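Long-range contacts in binding domain (Hc) of Paraclostridial Mosquitocidal Protein 1 (Paraclostridium bifermentans, PDB 6HOX), which targets nerve cells of the host as the receptor-binding part of a botulinum-like neurotoxin that acts specifically on Anopheles mosquitoes: residues D23-S28 and Q223-Q228; S87-S92 and I171-L176; L370-L375 and C383-F388; G394-A399 and T433-V438. All blocks are in the same frame, centred on the assembly; numbering follows the deposited sequence.

Interaction 1: residues D23-S28 and Q223-Q228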
# COMPACT_ATOMS: atom_id res chain seq x y z
N ASP A 23 -25.34 6.31 0.81
CA ASP A 23 -26.63 6.53 1.47
C ASP A 23 -26.49 6.47 2.99
O ASP A 23 -27.23 7.14 3.72
CB ASP A 23 -27.68 5.52 1.02
CG ASP A 23 -28.24 5.79 -0.37
OD1 ASP A 23 -27.44 5.82 -1.33
OD2 ASP A 23 -29.47 5.99 -0.47
N ASN A 24 -25.56 5.63 3.47
CA ASN A 24 -25.42 5.37 4.90
C ASN A 24 -24.18 6.06 5.48
O ASN A 24 -23.91 5.90 6.65
CB ASN A 24 -25.38 3.87 5.16
CG ASN A 24 -26.77 3.27 5.07
OD1 ASN A 24 -27.61 3.50 5.94
ND2 ASN A 24 -27.00 2.50 4.01
N LEU A 25 -23.48 6.86 4.67
CA LEU A 25 -22.26 7.52 5.12
C LEU A 25 -22.62 8.74 5.98
O LEU A 25 -23.27 9.65 5.49
CB LEU A 25 -21.47 7.97 3.88
CG LEU A 25 -20.14 8.66 4.19
CD1 LEU A 25 -19.11 7.63 4.64
CD2 LEU A 25 -19.64 9.44 2.98
N VAL A 26 -22.16 8.77 7.23
CA VAL A 26 -22.53 9.87 8.12
C VAL A 26 -21.31 10.75 8.42
O VAL A 26 -21.46 11.85 8.94
CB VAL A 26 -23.22 9.38 9.40
CG1 VAL A 26 -24.51 8.63 9.09
CG2 VAL A 26 -22.31 8.55 10.29
N PHE A 27 -20.11 10.28 8.08
CA PHE A 27 -18.88 11.00 8.36
C PHE A 27 -17.78 10.48 7.43
O PHE A 27 -17.63 9.28 7.29
CB PHE A 27 -18.46 10.79 9.81
CG PHE A 27 -17.19 11.50 10.21
CD1 PHE A 27 -17.19 12.86 10.45
CD2 PHE A 27 -15.99 10.81 10.32
CE1 PHE A 27 -16.02 13.52 10.80
CE2 PHE A 27 -14.81 11.46 10.69
CZ PHE A 27 -14.83 12.81 10.92
N SER A 28 -16.99 11.39 6.86
CA SER A 28 -15.86 11.00 6.01
C SER A 28 -14.74 12.03 6.14
O SER A 28 -14.85 13.15 5.63
CB SER A 28 -16.28 10.83 4.59
OG SER A 28 -15.17 10.49 3.79
N GLN A 223 -9.77 9.02 4.23
CA GLN A 223 -11.12 8.49 4.05
C GLN A 223 -11.53 7.69 5.30
O GLN A 223 -11.96 6.53 5.19
CB GLN A 223 -11.22 7.64 2.78
CG GLN A 223 -10.76 8.36 1.51
CD GLN A 223 -11.63 9.55 1.18
OE1 GLN A 223 -11.18 10.69 1.13
NE2 GLN A 223 -12.92 9.30 1.02
N PHE A 224 -11.39 8.30 6.48
CA PHE A 224 -11.91 7.70 7.68
C PHE A 224 -13.42 7.96 7.70
O PHE A 224 -13.88 9.09 7.92
CB PHE A 224 -11.21 8.18 8.94
CG PHE A 224 -11.63 7.47 10.20
CD1 PHE A 224 -12.84 7.76 10.81
CD2 PHE A 224 -10.81 6.51 10.77
CE1 PHE A 224 -13.21 7.12 11.99
CE2 PHE A 224 -11.18 5.86 11.94
CZ PHE A 224 -12.38 6.16 12.54
N ASN A 225 -14.16 6.89 7.41
CA ASN A 225 -15.56 6.95 7.15
C ASN A 225 -16.30 6.21 8.26
O ASN A 225 -15.83 5.17 8.72
CB ASN A 225 -15.91 6.34 5.80
CG ASN A 225 -15.32 7.11 4.64
OD1 ASN A 225 -14.73 8.17 4.83
ND2 ASN A 225 -15.45 6.54 3.44
N ILE A 226 -17.44 6.77 8.67
CA ILE A 226 -18.43 6.08 9.52
C ILE A 226 -19.74 5.95 8.74
O ILE A 226 -20.22 6.91 8.13
CB ILE A 226 -18.66 6.82 10.86
CG1 ILE A 226 -17.35 7.02 11.62
CG2 ILE A 226 -19.70 6.06 11.68
CD1 ILE A 226 -17.43 8.00 12.77
N TYR A 227 -20.29 4.74 8.75
CA TYR A 227 -21.53 4.40 8.11
C TYR A 227 -22.49 3.93 9.21
O TYR A 227 -22.05 3.27 10.16
CB TYR A 227 -21.39 3.28 7.08
CG TYR A 227 -20.40 3.53 5.98
CD1 TYR A 227 -19.04 3.35 6.19
CD2 TYR A 227 -20.82 3.91 4.72
CE1 TYR A 227 -18.11 3.58 5.17
CE2 TYR A 227 -19.91 4.13 3.69
CZ TYR A 227 -18.55 3.98 3.93
OH TYR A 227 -17.67 4.21 2.93
N GLN A 228 -23.78 4.24 9.02
CA GLN A 228 -24.82 3.98 10.02
C GLN A 228 -25.48 2.62 9.76
O GLN A 228 -26.62 2.41 10.12
CB GLN A 228 -25.86 5.11 10.01
CG GLN A 228 -26.74 5.11 8.76
CD GLN A 228 -27.59 6.35 8.64
OE1 GLN A 228 -27.78 7.10 9.60
NE2 GLN A 228 -28.12 6.57 7.45

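Interaction 2: residues S87-S92 and I171-L176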
# COMPACT_ATOMS: atom_id res chain seq x y z
N SER A 87 -27.78 0.64 17.33
CA SER A 87 -27.28 1.14 16.05
C SER A 87 -26.07 0.31 15.59
O SER A 87 -25.00 0.32 16.22
CB SER A 87 -26.95 2.61 16.13
OG SER A 87 -26.01 2.86 17.17
N ASP A 88 -26.27 -0.42 14.49
CA ASP A 88 -25.18 -1.05 13.72
C ASP A 88 -24.30 0.06 13.13
O ASP A 88 -24.77 1.16 12.87
CB ASP A 88 -25.73 -1.94 12.61
CG ASP A 88 -26.62 -3.07 13.09
OD1 ASP A 88 -26.53 -3.44 14.29
OD2 ASP A 88 -27.41 -3.58 12.26
N PHE A 89 -23.01 -0.21 12.92
CA PHE A 89 -22.18 0.78 12.22
C PHE A 89 -20.98 0.09 11.55
O PHE A 89 -20.67 -1.08 11.84
CB PHE A 89 -21.75 1.90 13.17
CG PHE A 89 -20.88 1.48 14.32
CD1 PHE A 89 -21.44 1.04 15.51
CD2 PHE A 89 -19.50 1.51 14.22
CE1 PHE A 89 -20.64 0.65 16.57
CE2 PHE A 89 -18.70 1.13 15.28
CZ PHE A 89 -19.27 0.69 16.46
N THR A 90 -20.36 0.84 10.63
CA THR A 90 -19.13 0.48 9.98
C THR A 90 -18.16 1.66 10.06
O THR A 90 -18.56 2.83 9.92
CB THR A 90 -19.38 0.07 8.52
OG1 THR A 90 -20.25 -1.07 8.58
CG2 THR A 90 -18.11 -0.29 7.77
N ILE A 91 -16.90 1.33 10.37
CA ILE A 91 -15.78 2.21 10.28
C ILE A 91 -14.87 1.68 9.16
O ILE A 91 -14.52 0.50 9.17
CB ILE A 91 -15.05 2.30 11.64
CG1 ILE A 91 -15.90 3.04 12.68
CG2 ILE A 91 -13.68 2.95 11.48
CD1 ILE A 91 -15.32 3.04 14.08
N SER A 92 -14.49 2.55 8.23
CA SER A 92 -13.47 2.24 7.20
C SER A 92 -12.44 3.38 7.11
O SER A 92 -12.72 4.52 7.47
CB SER A 92 -14.09 1.93 5.85
OG SER A 92 -14.67 3.06 5.22
N ILE A 171 -14.13 -2.18 9.60
CA ILE A 171 -14.64 -2.79 10.84
C ILE A 171 -16.17 -2.63 10.82
O ILE A 171 -16.66 -1.51 10.75
CB ILE A 171 -14.01 -2.12 12.08
CG1 ILE A 171 -12.49 -2.25 12.11
CG2 ILE A 171 -14.61 -2.60 13.39
CD1 ILE A 171 -11.84 -1.19 12.95
N THR A 172 -16.90 -3.75 10.84
CA THR A 172 -18.34 -3.72 10.84
C THR A 172 -18.82 -4.19 12.22
O THR A 172 -18.26 -5.15 12.80
CB THR A 172 -18.91 -4.54 9.66
OG1 THR A 172 -18.64 -5.93 9.86
CG2 THR A 172 -18.34 -4.13 8.32
N VAL A 173 -19.81 -3.48 12.76
CA VAL A 173 -20.39 -3.77 14.07
C VAL A 173 -21.90 -3.93 13.91
O VAL A 173 -22.63 -2.98 13.61
CB VAL A 173 -20.01 -2.68 15.08
CG1 VAL A 173 -20.59 -2.95 16.47
CG2 VAL A 173 -18.50 -2.51 15.15
N ASN A 174 -22.34 -5.18 14.03
CA ASN A 174 -23.72 -5.56 14.17
C ASN A 174 -23.93 -5.88 15.65
O ASN A 174 -23.59 -6.99 16.08
CB ASN A 174 -24.07 -6.75 13.28
CG ASN A 174 -25.51 -7.20 13.41
OD1 ASN A 174 -25.97 -8.02 12.62
ND2 ASN A 174 -26.23 -6.68 14.39
N GLN A 175 -24.40 -4.87 16.40
CA GLN A 175 -24.55 -4.97 17.85
C GLN A 175 -25.52 -6.13 18.13
O GLN A 175 -26.47 -6.34 17.38
CB GLN A 175 -24.93 -3.61 18.47
CG GLN A 175 -23.78 -2.59 18.38
CD GLN A 175 -23.83 -1.38 19.29
OE1 GLN A 175 -24.04 -0.25 18.84
NE2 GLN A 175 -23.56 -1.59 20.57
N LEU A 176 -25.19 -6.95 19.12
CA LEU A 176 -25.96 -8.15 19.49
C LEU A 176 -25.52 -9.36 18.65
O LEU A 176 -25.84 -10.50 19.03
CB LEU A 176 -27.46 -7.87 19.32
CG LEU A 176 -28.41 -8.97 19.78
CD1 LEU A 176 -28.11 -9.41 21.21
CD2 LEU A 176 -29.86 -8.52 19.65
O HOH W 1 -28.55 -5.44 14.69

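Interaction 3: residues L370-L375 and C383-F388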
# COMPACT_ATOMS: atom_id res chain seq x y z
N LEU A 370 7.40 -1.18 -25.34
CA LEU A 370 7.02 -1.62 -24.02
C LEU A 370 5.66 -1.01 -23.71
O LEU A 370 5.44 0.17 -23.96
CB LEU A 370 8.04 -1.15 -22.98
CG LEU A 370 9.14 -2.14 -22.63
CD1 LEU A 370 9.83 -2.61 -23.89
CD2 LEU A 370 10.13 -1.52 -21.65
N LYS A 371 4.79 -1.84 -23.12
CA LYS A 371 3.50 -1.42 -22.63
C LYS A 371 3.39 -1.86 -21.17
O LYS A 371 3.64 -3.01 -20.85
CB LYS A 371 2.41 -2.03 -23.51
CG LYS A 371 1.04 -1.39 -23.37
CD LYS A 371 0.01 -1.99 -24.30
CE LYS A 371 0.11 -1.43 -25.70
NZ LYS A 371 -1.22 -1.06 -26.23
N LEU A 372 3.03 -0.92 -20.29
CA LEU A 372 2.75 -1.25 -18.91
C LEU A 372 1.25 -1.57 -18.80
O LEU A 372 0.39 -0.74 -19.15
CB LEU A 372 3.17 -0.10 -17.99
CG LEU A 372 4.65 -0.10 -17.58
CD1 LEU A 372 5.55 0.14 -18.77
CD2 LEU A 372 4.94 0.95 -16.51
N ILE A 373 0.96 -2.78 -18.33
CA ILE A 373 -0.39 -3.33 -18.32
C ILE A 373 -0.71 -3.86 -16.92
O ILE A 373 0.16 -4.05 -16.07
CB ILE A 373 -0.55 -4.45 -19.37
CG1 ILE A 373 0.32 -5.66 -19.03
CG2 ILE A 373 -0.28 -3.91 -20.77
CD1 ILE A 373 0.28 -6.77 -20.03
N GLN A 374 -1.99 -4.11 -16.72
CA GLN A 374 -2.49 -4.73 -15.53
C GLN A 374 -3.44 -5.83 -15.96
O GLN A 374 -4.54 -5.55 -16.36
CB GLN A 374 -3.17 -3.71 -14.61
CG GLN A 374 -3.71 -4.34 -13.33
CD GLN A 374 -2.63 -5.08 -12.59
OE1 GLN A 374 -2.46 -6.29 -12.76
NE2 GLN A 374 -1.87 -4.35 -11.79
N LEU A 375 -2.96 -7.08 -15.88
CA LEU A 375 -3.73 -8.24 -16.29
C LEU A 375 -4.52 -8.82 -15.11
O LEU A 375 -5.33 -9.71 -15.30
CB LEU A 375 -2.77 -9.30 -16.85
CG LEU A 375 -2.09 -8.94 -18.17
CD1 LEU A 375 -1.08 -10.02 -18.56
CD2 LEU A 375 -3.10 -8.76 -19.29
N CYS A 383 2.63 -4.17 -11.62
CA CYS A 383 2.10 -4.29 -12.96
C CYS A 383 2.86 -5.37 -13.72
O CYS A 383 3.82 -5.94 -13.22
CB CYS A 383 2.19 -2.95 -13.69
SG CYS A 383 3.88 -2.43 -14.05
N GLN A 384 2.44 -5.62 -14.96
CA GLN A 384 3.20 -6.44 -15.88
C GLN A 384 3.66 -5.53 -17.02
O GLN A 384 3.15 -4.43 -17.20
CB GLN A 384 2.39 -7.63 -16.37
CG GLN A 384 1.78 -8.45 -15.23
CD GLN A 384 0.50 -7.82 -14.73
OE1 GLN A 384 -0.28 -7.30 -15.52
NE2 GLN A 384 0.29 -7.87 -13.42
N ILE A 385 4.66 -6.01 -17.78
CA ILE A 385 5.24 -5.24 -18.85
C ILE A 385 5.28 -6.12 -20.10
O ILE A 385 5.91 -7.17 -20.10
CB ILE A 385 6.63 -4.69 -18.47
CG1 ILE A 385 6.55 -3.76 -17.25
CG2 ILE A 385 7.27 -4.00 -19.67
CD1 ILE A 385 7.88 -3.16 -16.85
N ARG A 386 4.57 -5.66 -21.14
CA ARG A 386 4.42 -6.38 -22.38
C ARG A 386 5.41 -5.80 -23.39
O ARG A 386 5.42 -4.59 -23.64
CB ARG A 386 2.99 -6.29 -22.90
CG ARG A 386 2.74 -7.13 -24.16
CD ARG A 386 1.29 -7.46 -24.40
NE ARG A 386 1.06 -8.19 -25.66
CZ ARG A 386 -0.14 -8.59 -26.10
NH1 ARG A 386 -1.23 -8.35 -25.38
NH2 ARG A 386 -0.24 -9.25 -27.25
N ILE A 387 6.21 -6.71 -23.97
CA ILE A 387 7.19 -6.45 -25.00
C ILE A 387 6.53 -6.77 -26.35
O ILE A 387 6.06 -7.90 -26.55
CB ILE A 387 8.45 -7.31 -24.82
CG1 ILE A 387 9.04 -7.25 -23.40
CG2 ILE A 387 9.49 -6.99 -25.88
CD1 ILE A 387 9.42 -5.87 -22.96
N PHE A 388 6.52 -5.78 -27.25
CA PHE A 388 6.03 -5.90 -28.62
C PHE A 388 7.23 -5.77 -29.55
O PHE A 388 7.83 -4.70 -29.62
CB PHE A 388 5.06 -4.78 -29.00
CG PHE A 388 3.73 -4.87 -28.31
CD1 PHE A 388 2.70 -5.63 -28.86
CD2 PHE A 388 3.51 -4.23 -27.10
CE1 PHE A 388 1.49 -5.75 -28.21
CE2 PHE A 388 2.29 -4.35 -26.46
CZ PHE A 388 1.28 -5.10 -27.01

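Interaction 4: residues G394-A399 and T433-V438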
# COMPACT_ATOMS: atom_id res chain seq x y z
N GLY A 394 6.44 -10.83 -25.83
CA GLY A 394 6.35 -11.55 -24.56
C GLY A 394 6.02 -10.63 -23.38
O GLY A 394 5.79 -9.45 -23.55
N LEU A 395 5.98 -11.23 -22.19
CA LEU A 395 5.91 -10.49 -20.94
C LEU A 395 7.32 -10.46 -20.36
O LEU A 395 8.05 -11.46 -20.41
CB LEU A 395 4.94 -11.15 -19.96
CG LEU A 395 3.48 -11.17 -20.37
CD1 LEU A 395 2.62 -11.92 -19.36
CD2 LEU A 395 2.95 -9.76 -20.56
N LEU A 396 7.68 -9.30 -19.82
CA LEU A 396 8.96 -9.14 -19.18
C LEU A 396 8.99 -10.02 -17.93
O LEU A 396 8.08 -9.97 -17.08
CB LEU A 396 9.19 -7.67 -18.84
CG LEU A 396 10.53 -7.38 -18.18
CD1 LEU A 396 11.66 -7.50 -19.20
CD2 LEU A 396 10.52 -6.01 -17.54
N SER A 397 10.03 -10.85 -17.86
CA SER A 397 10.26 -11.73 -16.74
C SER A 397 11.76 -11.82 -16.45
O SER A 397 12.57 -11.12 -17.05
CB SER A 397 9.64 -13.07 -17.00
OG SER A 397 9.51 -13.78 -15.78
N ILE A 398 12.10 -12.64 -15.45
CA ILE A 398 13.47 -12.98 -15.10
C ILE A 398 13.68 -14.44 -15.49
O ILE A 398 12.76 -15.24 -15.31
CB ILE A 398 13.77 -12.73 -13.61
CG1 ILE A 398 12.68 -13.28 -12.69
CG2 ILE A 398 14.01 -11.24 -13.36
CD1 ILE A 398 13.06 -13.37 -11.24
N ALA A 399 14.85 -14.73 -16.07
CA ALA A 399 15.15 -16.05 -16.63
C ALA A 399 15.57 -17.00 -15.50
O ALA A 399 16.65 -16.81 -14.91
CB ALA A 399 16.21 -15.92 -17.70
N THR A 433 6.45 -12.41 -13.36
CA THR A 433 5.98 -11.46 -14.39
C THR A 433 5.37 -10.19 -13.77
O THR A 433 4.93 -9.30 -14.50
CB THR A 433 4.98 -12.12 -15.35
OG1 THR A 433 3.84 -12.58 -14.62
CG2 THR A 433 5.60 -13.28 -16.10
N ASN A 434 5.43 -10.06 -12.44
CA ASN A 434 4.91 -8.88 -11.74
C ASN A 434 6.08 -8.00 -11.32
O ASN A 434 7.04 -8.49 -10.75
CB ASN A 434 4.09 -9.27 -10.51
CG ASN A 434 2.78 -9.94 -10.86
OD1 ASN A 434 2.15 -9.60 -11.86
ND2 ASN A 434 2.33 -10.84 -10.01
N TRP A 435 5.97 -6.71 -11.62
CA TRP A 435 6.99 -5.72 -11.42
C TRP A 435 6.45 -4.60 -10.53
O TRP A 435 5.31 -4.17 -10.70
CB TRP A 435 7.45 -5.18 -12.77
CG TRP A 435 8.20 -6.21 -13.56
CD1 TRP A 435 7.70 -7.04 -14.51
CD2 TRP A 435 9.59 -6.57 -13.41
NE1 TRP A 435 8.68 -7.86 -15.00
CE2 TRP A 435 9.85 -7.60 -14.34
CE3 TRP A 435 10.63 -6.11 -12.59
CZ2 TRP A 435 11.12 -8.17 -14.48
CZ3 TRP A 435 11.89 -6.67 -12.74
CH2 TRP A 435 12.12 -7.70 -13.66
N TYR A 436 7.31 -4.14 -9.60
CA TYR A 436 7.04 -3.02 -8.74
C TYR A 436 8.00 -1.87 -9.04
O TYR A 436 9.19 -2.08 -9.37
CB TYR A 436 7.24 -3.37 -7.26
CG TYR A 436 6.31 -4.38 -6.66
CD1 TYR A 436 5.04 -4.04 -6.22
CD2 TYR A 436 6.75 -5.67 -6.41
CE1 TYR A 436 4.22 -4.96 -5.58
CE2 TYR A 436 5.92 -6.61 -5.83
CZ TYR A 436 4.66 -6.26 -5.40
OH TYR A 436 3.87 -7.21 -4.81
N PHE A 437 7.50 -0.65 -8.84
CA PHE A 437 8.31 0.55 -8.81
C PHE A 437 8.23 1.18 -7.42
O PHE A 437 7.14 1.45 -6.92
CB PHE A 437 7.85 1.49 -9.92
CG PHE A 437 8.05 0.95 -11.31
CD1 PHE A 437 9.28 1.05 -11.93
CD2 PHE A 437 7.03 0.27 -11.96
CE1 PHE A 437 9.48 0.52 -13.20
CE2 PHE A 437 7.22 -0.25 -13.24
CZ PHE A 437 8.44 -0.11 -13.86
N VAL A 438 9.40 1.42 -6.80
CA VAL A 438 9.53 1.94 -5.43
C VAL A 438 10.29 3.27 -5.46
O VAL A 438 11.35 3.35 -6.05
CB VAL A 438 10.31 0.98 -4.51
CG1 VAL A 438 10.20 1.40 -3.05
CG2 VAL A 438 9.88 -0.47 -4.66
O HOH W 2 5.60 -8.64 -17.03

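Interaction 1: residues D23-S28 and Q223-Q228
A classic beta bulge, in which V26 and F27 together face I226, marks this antiparallel pairing of strands 25-28 and 223-227 and illustrates how a sheet absorbs an extra residue. The carbonyl oxygen of I226 receives V26 N at 2.8 Å and, more weakly, F27 N at 3.4 Å, while I226 N returns a bond to F27 O at 2.9 Å. Ahead of the bulge, Q228 N binds N24 O, and the side chains of these two residues cross at about a right angle.

On the face carrying L25 and Y227, L25 CD1 sits over the tyrosine ring, 3.9 Å from its centroid, in a CH-pi contact; CG lies anti to the backbone N (chi1 -179°) and chi2 of 75° sets CD1 over the ring. On the other face, F27 CD2 lies 4.0 Å from I226 CD1. V26 CG2 stands 3.9 Å from I226 CG2. Strand 89-96 continues the sheet on the other side of strand 218-227, its S92 and T90 bonding to N225 and Y227 through the backbone. Such a bulged antiparallel pair, joining the first strand of the modelled chain to one almost 200 residues later, belongs to the concanavalin-like jelly roll of the N-terminal receptor-binding subdomain.

Interaction 2: residues S87-S92 and I171-L176
F89 and V173 lie side by side and point the same way, so that the valine covers one face of the phenyl ring. V173 CB is 3.8 Å from the ring centroid and only 15° off its normal, while V173 CG2 reaches CZ of F89 at 3.5 Å and CG1 approaches CE1 of the same ring. F89 CG lies between the backbone N and the carbonyl carbon (chi1 63°), which starts the ring on the valine's side. F83 meets the same ring edge-to-face.

T90 and T172 also lie side by side on the reverse face, T90 OG1 resting 3.6 Å from T172 CG2; the hydroxyl makes its hydrogen bonds with R229 O and L231 N. D88 and N174 likewise run alongside each other, with their carboxylate and amide planes 57° apart. A water bonds to D88 OD1 at 2.9 Å and accepts a weak bond from N174 ND2, and Q175 N makes another weak bond to D88 OD1.

Along the backbone, F89 with V173 and I91 with I171 are hydrogen-bonded pairs, each bonded in both directions. F89, I91, I171 and V173 all touch W134 of strand 131-137, which belongs to a second sheet, and sheet packs on sheet as in the lectin-like jelly-roll sandwich of this subdomain.

Interaction 3: residues L370-L375 and C383-F388
L370 meets I387 alongside, and its CD1 comes within 3.4 Å of I387 CD1, tighter than a usual carbon contact. From the same leucine, CG also rests against I385 CG2, giving this face of the hairpin an aliphatic cluster. K371 turns to the reverse face. Its backbone forms two bonds with R386, N to O and O to N, while the aliphatic part of its side chain passes the F388 ring: CE lies 3.7 Å from F388 CE2, and CB sits at the ring edge, in its plane. L372 returns to the first face, where its CG is 4.1 Å from I385 CG1 and a little farther from C383 SG.

Strands 369-373 and 384-388 thus make a beta hairpin within the trefoil-type C-terminal receptor-binding subdomain, flanked by strand 333-339 beside the first strand and strand 394-398 beside the second. I373 is paired with Q384 by backbone bonds in both directions, I373 N lying 3.0 Å from Q384 O, and its CD1 reaches across to R386 CB at 4.0 Å.

Beyond the strand, Q384 bends at chi2 (82°), which turns its CD toward Q374 and L375. The amides of Q374 and Q384 come together with planes 68° apart. Q384 NE2 gives a bond to Q374 OE1 at 3.2 Å, directed within its own amide plane yet arriving 37° out of the acceptor's carbonyl plane. Q374 OE1 is also bound by Q376 N, and Q384 NE2 also bonds N434 OD1. L375 N then binds Q384 OE1 at 2.7 Å.

Interaction 4: residues G394-A399 and T433-V438
W435 and L396 carry the tight part of this contact, the indole gripped at once by a polar bond and an apolar cover. W435 NE1 donates to L396 O at 3.0 Å, and the bond is nearly straight, 172° at the hydrogen. The acceptor lies in the plane of the indole, whereas the donor stands 69° out of the carbonyl plane of L396. The leucine side chain crosses the indole at about a right angle, with CD2 over one face, 3.9 Å from the centroid of the five-membered ring and 3.6 Å from CE2 of W435. I398 adds its CG2 at 4.0 Å from W435 CH2.

The other end is looser, although its touching residues are also buried. T433 CG2 lies 4.0 Å from S397 OG and still farther from L395 CB. The T433 hydroxyl is committed to H430 O, and S397 OG makes a weak bond to K432 O. A water sits at the indole edge, in the ring plane, and links the two parts, 2.8 Å from L396 O and 2.7 Å from T433 O.

The two backbones do not pair: strands 394-398 and 435-438 run at 68° with axes 10.3 Å apart, and it is the tryptophan that spans the gap, M265 and L412 being among its further neighbours. A tryptophan reaching from strand 435-438 to strand 394-398 in this way is consistent with the hydrophobic core of a beta-trefoil, the fold of the C-terminal receptor-binding subdomain.

How the interactions relate
The four contacts fall into two pairs, one in each receptor-binding subdomain. Interactions 1 and 2 have centres 11 Å apart and share a sheet, because strand 218-227 lies beside strand 89-96; along the chain, both segments of interaction 2 fall between those of interaction 1. Interactions 3 and 4, 9 Å apart, follow in series and meet through strands 384-388 and 394-398, neighbours joined by backbone bonding, with a further likely bond from W435 N to C383 O. Centres of different pairs stand about 37 to 41 Å apart without touching. The binding region thus combines two subdomains, a jelly roll followed by a trefoil, with one pair of these contacts in each.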